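Putative transcriptional regulator (Streptomyces coelicolor A3, PDB 2RA5) probably acts as a GntR-family transcription factor that binds DNA and carries a UTRA domain, here holding meso-tartaric acid in a pocket. Local coordinates at residues T163-A168 and Y172-A177; M213-F218 and A224-T229; H230-R233 and S238-F241. All coordinates share one frame; numbering follows the deposited sequence. Where two conformers were deposited one is given.

Contact 1 of 3, residues T163-A168 and Y172-A177; sequences TGQLEA and YRLMRA. With SRT (S,R meso-tartaric acid), chain B.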
# COMPACT_ATOMS: atom_id res chain seq x y z
N THR A 163 2.70 -27.10 10.95
CA THR A 163 1.34 -26.64 10.74
C THR A 163 0.69 -26.77 12.10
O THR A 163 0.94 -27.73 12.82
CB THR A 163 0.58 -27.52 9.71
OG1 THR A 163 1.04 -28.88 9.80
CG2 THR A 163 0.82 -27.04 8.29
N GLY A 164 -0.14 -25.80 12.47
CA GLY A 164 -0.73 -25.83 13.79
C GLY A 164 -0.20 -24.68 14.61
O GLY A 164 -0.97 -23.81 15.03
N GLN A 165 1.11 -24.66 14.84
CA GLN A 165 1.74 -23.49 15.43
C GLN A 165 1.33 -22.27 14.62
O GLN A 165 1.12 -21.19 15.15
CB GLN A 165 3.25 -23.62 15.40
CG GLN A 165 3.74 -24.79 16.18
CD GLN A 165 4.67 -24.35 17.28
OE1 GLN A 165 5.88 -24.56 17.20
NE2 GLN A 165 4.11 -23.70 18.30
N LEU A 166 1.19 -22.49 13.32
CA LEU A 166 0.88 -21.44 12.36
C LEU A 166 -0.56 -20.96 12.44
O LEU A 166 -0.89 -19.86 12.00
CB LEU A 166 1.20 -21.94 10.95
CG LEU A 166 2.66 -21.71 10.57
CD1 LEU A 166 3.11 -22.67 9.48
CD2 LEU A 166 2.90 -20.26 10.17
N GLU A 167 -1.43 -21.80 12.99
CA GLU A 167 -2.82 -21.41 13.15
C GLU A 167 -3.00 -20.66 14.47
O GLU A 167 -3.97 -19.93 14.66
CB GLU A 167 -3.74 -22.64 13.05
CG GLU A 167 -3.75 -23.26 11.65
CD GLU A 167 -4.53 -24.56 11.58
OE1 GLU A 167 -5.32 -24.75 10.62
OE2 GLU A 167 -4.36 -25.39 12.49
N ALA A 168 -2.01 -20.82 15.35
CA ALA A 168 -1.99 -20.12 16.64
C ALA A 168 -1.44 -18.71 16.53
O ALA A 168 -2.11 -17.75 16.90
CB ALA A 168 -1.19 -20.93 17.66
N TYR A 172 5.95 -14.01 11.88
CA TYR A 172 7.05 -13.23 12.45
C TYR A 172 7.36 -13.62 13.89
O TYR A 172 8.53 -13.73 14.27
CB TYR A 172 6.76 -11.73 12.39
CG TYR A 172 7.14 -11.09 11.09
CD1 TYR A 172 7.28 -11.86 9.92
CD2 TYR A 172 7.35 -9.72 11.01
CE1 TYR A 172 7.63 -11.27 8.72
CE2 TYR A 172 7.70 -9.13 9.82
CZ TYR A 172 7.84 -9.89 8.68
OH TYR A 172 8.18 -9.26 7.51
N ARG A 173 6.31 -13.81 14.69
CA ARG A 173 6.46 -14.20 16.09
C ARG A 173 7.17 -15.53 16.19
O ARG A 173 8.09 -15.70 16.98
CB ARG A 173 5.09 -14.26 16.80
CG ARG A 173 5.14 -14.81 18.24
CD ARG A 173 3.74 -14.82 18.88
NE ARG A 173 3.61 -15.80 19.97
CZ ARG A 173 3.26 -15.52 21.22
NH1 ARG A 173 3.16 -16.49 22.12
NH2 ARG A 173 3.00 -14.27 21.59
N LEU A 174 6.74 -16.48 15.35
CA LEU A 174 7.38 -17.80 15.32
C LEU A 174 8.86 -17.69 15.00
O LEU A 174 9.69 -18.33 15.64
CB LEU A 174 6.70 -18.71 14.30
CG LEU A 174 5.59 -19.60 14.87
CD1 LEU A 174 4.91 -20.39 13.76
CD2 LEU A 174 6.19 -20.53 15.90
N MSE A 175 9.19 -16.88 14.00
CA MSE A 175 10.58 -16.75 13.56
C MSE A 175 11.46 -16.14 14.65
O MSE A 175 12.58 -16.59 14.89
CB MSE A 175 10.69 -15.94 12.27
CG MSE A 175 9.95 -16.57 11.09
SE MSE A 175 10.27 -15.64 9.40
CE MSE A 175 9.99 -13.81 9.98
N ARG A 176 10.94 -15.11 15.29
CA ARG A 176 11.66 -14.49 16.40
C ARG A 176 11.82 -15.52 17.50
O ARG A 176 12.88 -15.63 18.12
CB ARG A 176 10.92 -13.25 16.90
CG ARG A 176 11.35 -11.97 16.17
CD ARG A 176 10.71 -10.71 16.75
NE ARG A 176 9.28 -10.60 16.45
CZ ARG A 176 8.75 -9.68 15.64
NH1 ARG A 176 9.53 -8.78 15.06
NH2 ARG A 176 7.43 -9.66 15.43
N ALA A 177 10.77 -16.31 17.71
CA ALA A 177 10.77 -17.37 18.70
C ALA A 177 11.91 -18.37 18.48
O ALA A 177 12.46 -18.91 19.42
CB ALA A 177 9.42 -18.08 18.72
O1 SRT B . 3.27 -13.24 7.15
O11 SRT B . 1.92 -11.49 6.98
C1 SRT B . 2.38 -12.48 7.62
C2 SRT B . 1.82 -12.77 9.00
O2 SRT B . 2.52 -13.88 9.59
C3 SRT B . 1.83 -11.53 9.92
O3 SRT B . 0.88 -11.63 10.99
C4 SRT B . 3.18 -11.31 10.53
O4 SRT B . 3.45 -11.80 11.67
O41 SRT B . 3.96 -10.63 9.84
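Gln165 and Leu174 mark the nearest backbone approach of two short helices, 165-168 and 171-177, their CA atoms 8.0 Å apart; no backbone hydrogen bond joins them, and Leu174 reaches across the gap. The contact is slight and turns on a single methyl group. CD1 of Leu174 meets the first turn of the opposing helix, where it lies 4.0 Å from CB of Gln165. The same methyl touches the fork of Leu166, 4.1 Å from CG of that residue and equally far from its CD2 branch, the two leucines crossing at about a right angle. Gln165 makes its contact through the CB methylene, beyond which the chain bends at chi2 (-120°). Leu166 is buried; it also packs on Val109 of strand 106-116 and on Ile136 and Arg138 of strand 132-142, so the short helix sits against the sheet.

Gly164 is the N-cap of that helix. Its carbonyl O accepts from Glu167 N at 2.9 Å and from Ala168 N at 3.2 Å, both amides coming from the same face of the carbonyl plane.

At the start of the second helix, Tyr172 faces the bound meso-tartaric acid. Its backbone N makes a weak, long hydrogen bond to O4 (3.3 Å, N-H...O angle 156°), while O41 of the same carboxylate stands over one face of the phenol ring, 3.4 Å from CG and displaced toward the rim. Leu171 N also bonds the ligand, so the acid lies at the amino end of helix 171-177, where the helix dipole would probably help to hold an anion. Together with Arg138, Arg140, Gly170 and Arg215, these residues line the tartrate pocket of the UTRA domain, a fold generally associated with recognition of small effector molecules.

Contact 2 of 3, residues M213-F218 and A224-T229; sequences MERTTF and AVEFGT. With SRT (S,R meso-tartaric acid), chain B.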
# COMPACT_ATOMS: atom_id res chain seq x y z
N MSE A 213 0.42 -7.74 -2.34
CA MSE A 213 1.67 -7.26 -1.79
C MSE A 213 2.79 -8.32 -1.80
O MSE A 213 2.56 -9.53 -1.64
CB MSE A 213 1.43 -6.65 -0.43
CG MSE A 213 1.71 -7.52 0.74
SE MSE A 213 3.24 -6.83 1.70
CE MSE A 213 2.96 -7.78 3.39
N GLU A 214 4.00 -7.86 -2.04
CA GLU A 214 5.18 -8.72 -2.01
C GLU A 214 6.15 -8.15 -1.00
O GLU A 214 6.35 -6.94 -0.93
CB GLU A 214 5.84 -8.79 -3.38
CG GLU A 214 5.18 -9.74 -4.37
CD GLU A 214 5.83 -9.68 -5.74
OE1 GLU A 214 7.04 -9.37 -5.81
OE2 GLU A 214 5.13 -9.92 -6.75
N ARG A 215 6.74 -9.02 -0.19
CA ARG A 215 7.63 -8.57 0.85
C ARG A 215 8.85 -9.49 0.98
O ARG A 215 8.72 -10.71 0.91
CB ARG A 215 6.86 -8.50 2.16
CG ARG A 215 7.68 -8.29 3.41
CD ARG A 215 6.85 -8.57 4.65
NE ARG A 215 6.40 -9.96 4.76
CZ ARG A 215 5.39 -10.36 5.53
NH1 ARG A 215 5.05 -11.65 5.59
NH2 ARG A 215 4.71 -9.48 6.25
N THR A 216 10.04 -8.91 1.15
CA THR A 216 11.18 -9.72 1.58
C THR A 216 11.69 -9.24 2.92
O THR A 216 11.97 -8.07 3.09
CB THR A 216 12.38 -9.67 0.61
OG1 THR A 216 11.95 -9.89 -0.73
CG2 THR A 216 13.42 -10.74 0.98
N THR A 217 11.88 -10.17 3.84
CA THR A 217 12.36 -9.81 5.17
C THR A 217 13.80 -10.28 5.42
O THR A 217 14.13 -11.44 5.18
CB THR A 217 11.44 -10.39 6.25
OG1 THR A 217 10.09 -10.03 5.96
CG2 THR A 217 11.83 -9.87 7.64
N PHE A 218 14.63 -9.38 5.94
CA PHE A 218 16.03 -9.68 6.23
C PHE A 218 16.36 -9.65 7.71
O PHE A 218 15.71 -8.96 8.49
CB PHE A 218 16.93 -8.70 5.50
CG PHE A 218 16.60 -8.54 4.05
CD1 PHE A 218 15.50 -7.76 3.66
CD2 PHE A 218 17.36 -9.18 3.08
CE1 PHE A 218 15.17 -7.62 2.32
CE2 PHE A 218 17.04 -9.03 1.72
CZ PHE A 218 15.95 -8.25 1.34
N ALA A 224 18.12 -12.56 3.40
CA ALA A 224 16.69 -12.79 3.34
C ALA A 224 16.34 -13.96 4.23
O ALA A 224 17.05 -14.94 4.32
CB ALA A 224 16.21 -13.04 1.92
N VAL A 225 15.22 -13.83 4.91
CA VAL A 225 14.87 -14.78 5.93
C VAL A 225 13.46 -15.29 5.56
O VAL A 225 13.02 -16.37 5.96
CB VAL A 225 15.05 -14.08 7.33
CG1 VAL A 225 13.75 -13.58 7.95
CG2 VAL A 225 15.84 -14.93 8.28
N GLU A 226 12.78 -14.52 4.71
CA GLU A 226 11.40 -14.77 4.38
C GLU A 226 11.01 -13.96 3.14
O GLU A 226 11.38 -12.79 3.00
CB GLU A 226 10.50 -14.41 5.57
CG GLU A 226 9.00 -14.61 5.34
CD GLU A 226 8.30 -13.41 4.67
OE1 GLU A 226 8.76 -12.26 4.83
OE2 GLU A 226 7.27 -13.62 4.00
N PHE A 227 10.29 -14.60 2.23
CA PHE A 227 9.68 -13.92 1.09
C PHE A 227 8.19 -14.24 1.04
O PHE A 227 7.79 -15.41 1.04
CB PHE A 227 10.32 -14.39 -0.20
CG PHE A 227 9.67 -13.83 -1.43
CD1 PHE A 227 9.67 -12.46 -1.67
CD2 PHE A 227 9.07 -14.66 -2.37
CE1 PHE A 227 9.09 -11.92 -2.82
CE2 PHE A 227 8.48 -14.13 -3.53
CZ PHE A 227 8.50 -12.76 -3.76
N GLY A 228 7.37 -13.21 0.96
CA GLY A 228 5.94 -13.42 0.95
C GLY A 228 5.30 -12.82 -0.27
O GLY A 228 5.71 -11.77 -0.77
N THR A 229 4.30 -13.51 -0.77
CA THR A 229 3.54 -13.03 -1.91
C THR A 229 2.06 -13.21 -1.54
O THR A 229 1.57 -14.33 -1.38
CB THR A 229 3.98 -13.76 -3.23
OG1 THR A 229 3.53 -13.04 -4.37
CG2 THR A 229 3.52 -15.24 -3.28
O1 SRT B . 3.27 -13.24 7.15
O11 SRT B . 1.92 -11.49 6.98
C1 SRT B . 2.38 -12.48 7.62
C2 SRT B . 1.82 -12.77 9.00
O2 SRT B . 2.52 -13.88 9.59
C3 SRT B . 1.83 -11.53 9.92
O3 SRT B . 0.88 -11.63 10.99
C4 SRT B . 3.18 -11.31 10.53
O4 SRT B . 3.45 -11.80 11.67
O41 SRT B . 3.96 -10.63 9.84
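Glu214 faces Thr229 in a non-hydrogen-bonded antiparallel pair, the two side chains lying side by side with CG of Glu214 3.7 Å from OG1 of Thr229. Arg215 follows as a hydrogen-bonded pair with Gly228, sealed by a bond in each direction. Its CG lies anti to the backbone N (chi1 169°), and the chain bends at chi3 to set the guanidinium across the Glu226 carboxylate, their planes 76° apart. The resulting salt bridge is long: NE to OE1 is 3.3 Å, and NH1 reaches OE2 by another weak bond. NH1 bonds the ligand more firmly, 2.9 Å from O1 of the tartrate, which lies at the guanidinium edge. Thr216 belongs to the face that carries Phe227, and its OG1 meets the ring edge 3.6 Å from CD1. The strands are the two arms of a beta hairpin, whose register slips at Thr217 in a classic bulge: Thr217 O takes Val225 N at 2.6 Å and, weakly, Glu226 N. The Thr217 hydroxyl donates to Glu226 OE1 over 2.8 Å and is also hydrogen-bonded to Tyr172 OH, bracing the carboxylate that faces Arg215. Phe218 ends the strand with CE2 4.1 Å from CB of Ala224.

Contact 3 of 3, residues H230-R233 and S238-F241; sequences HTYR and SFEF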
# COMPACT_ATOMS: atom_id res chain seq x y z
N HIS A 230 1.37 -12.09 -1.37
CA HIS A 230 0.05 -12.10 -0.77
C HIS A 230 -1.02 -11.43 -1.62
O HIS A 230 -0.73 -10.52 -2.39
CB HIS A 230 0.09 -11.39 0.58
CG HIS A 230 1.19 -11.85 1.48
ND1 HIS A 230 2.03 -10.99 2.14
CD2 HIS A 230 1.59 -13.11 1.82
CE1 HIS A 230 2.89 -11.68 2.87
NE2 HIS A 230 2.64 -12.97 2.69
N THR A 231 -2.26 -11.90 -1.44
CA THR A 231 -3.46 -11.30 -2.04
C THR A 231 -4.49 -10.97 -0.97
O THR A 231 -4.66 -11.70 0.02
CB THR A 231 -4.12 -12.26 -3.03
OG1 THR A 231 -4.05 -13.59 -2.50
CG2 THR A 231 -3.42 -12.21 -4.37
N TYR A 232 -5.19 -9.86 -1.17
CA TYR A 232 -6.21 -9.43 -0.22
C TYR A 232 -7.48 -9.02 -0.93
O TYR A 232 -7.43 -8.30 -1.94
CB TYR A 232 -5.71 -8.22 0.57
CG TYR A 232 -4.35 -8.39 1.18
CD1 TYR A 232 -3.20 -8.12 0.44
CD2 TYR A 232 -4.21 -8.80 2.50
CE1 TYR A 232 -1.95 -8.28 1.01
CE2 TYR A 232 -2.96 -8.95 3.07
CZ TYR A 232 -1.83 -8.69 2.32
OH TYR A 232 -0.58 -8.85 2.90
N ARG A 233 -8.62 -9.47 -0.41
CA ARG A 233 -9.94 -9.01 -0.87
C ARG A 233 -10.14 -7.54 -0.51
O ARG A 233 -10.27 -7.22 0.68
CB ARG A 233 -11.05 -9.84 -0.23
CG ARG A 233 -10.91 -11.34 -0.42
CD ARG A 233 -12.14 -12.05 0.11
NE ARG A 233 -13.35 -11.63 -0.59
CZ ARG A 233 -14.57 -11.75 -0.09
NH1 ARG A 233 -15.61 -11.34 -0.81
NH2 ARG A 233 -14.76 -12.28 1.11
N SER A 238 -7.56 -3.28 3.92
CA SER A 238 -6.69 -2.26 3.32
C SER A 238 -5.48 -1.94 4.20
O SER A 238 -5.47 -2.21 5.41
CB SER A 238 -7.48 -0.98 2.97
OG SER A 238 -7.99 -0.35 4.13
N PHE A 239 -4.44 -1.39 3.59
CA PHE A 239 -3.23 -1.07 4.35
C PHE A 239 -3.40 0.28 4.99
O PHE A 239 -3.56 1.29 4.31
CB PHE A 239 -1.99 -1.12 3.46
CG PHE A 239 -1.65 -2.50 2.97
CD1 PHE A 239 -0.93 -3.37 3.77
CD2 PHE A 239 -2.07 -2.93 1.72
CE1 PHE A 239 -0.62 -4.65 3.34
CE2 PHE A 239 -1.76 -4.23 1.28
CZ PHE A 239 -1.04 -5.09 2.09
N GLU A 240 -3.41 0.29 6.31
CA GLU A 240 -3.68 1.52 7.05
C GLU A 240 -2.44 1.85 7.83
O GLU A 240 -1.93 1.03 8.58
CB GLU A 240 -4.86 1.34 8.01
CG GLU A 240 -6.20 1.03 7.36
CD GLU A 240 -6.78 2.21 6.59
OE1 GLU A 240 -6.52 3.38 6.97
OE2 GLU A 240 -7.51 1.95 5.61
N PHE A 241 -1.94 3.06 7.66
CA PHE A 241 -0.83 3.49 8.49
C PHE A 241 -0.75 5.00 8.70
O PHE A 241 -1.48 5.79 8.09
CB PHE A 241 0.49 2.93 7.96
CG PHE A 241 0.69 3.16 6.50
CD1 PHE A 241 0.17 2.27 5.57
CD2 PHE A 241 1.38 4.28 6.05
CE1 PHE A 241 0.34 2.48 4.21
CE2 PHE A 241 1.56 4.50 4.68
CZ PHE A 241 1.04 3.60 3.76
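Tyr232 and Phe239 form a T-shaped, edge-to-face aromatic pair that links the end of the large antiparallel sheet of the UTRA domain to the strand that follows. Strand 224-232 belongs to that sheet, whereas strand 239-245 pairs instead with strand 69-73. The backbones diverge accordingly: the nearest CA atoms, those of Tyr232 and Ser238, are 8.0 Å apart, and no hydrogen bond joins the two segments.

The aromatic contact therefore carries the whole association. Phe239 presents its edge to the face of the Tyr232 ring, with the centroids 5.1 Å apart and the planes at 79°. Phe239 does not aim its CB straight at its partner; with CG anti to the carbonyl carbon (chi1 -67°), the far end of its ring swings in toward the tyrosine. Tyr237, in the connecting loop, stacks on Tyr232 and meets Phe239 edge-to-face, making a cluster of three rings.

The polar interactions point elsewhere and pin each segment to its own surroundings. Arg233 forms salt bridges with Glu145 and Glu204, and the NE2 atom of His230 bonds to Asn152, tying this end of strand 224-232 to neighbouring parts of the domain. On the other segment, residues 239-241 pair in an antiparallel beta ladder with a strand of the second subunit, where Glu240 forms a salt bridge with Arg186 of that subunit. Phe239 is thus part of the dimer interface, while Tyr232 belongs to the domain sheet.

Apolar packing is concentrated on one corner of the phenylalanine. Its CZ atom comes in obliquely, beyond the CE1-CZ bond of the phenol, and lies 3.5 Å from CE1 of Tyr232. The next tyrosine carbon, CZ of Tyr232, is 3.7 Å from that same Phe239 CZ.

How the contacts relate
Contact 2 is the buried one, a ladder of backbone bonds nearest the centre of the folded chain, while contacts 1 and 3 are partly buried, lie farther out, have no hydrogen bond across their segments and depend mainly on side-chain packing. Aliphatic groups meet in contact 1 and aromatic rings in contact 3; contact 2 adds charged and hydroxyl groups on the face turned to the ligand. Contacts 1 and 2 both touch the tartrate and meet at Tyr172 and Met175, the latter packing on Glu226. Contacts 2 and 3 share strand 224-232, and Met213 O lies 2.8 Å from His230 N, a probable hydrogen bond. Contact 3 alone reaches the second subunit.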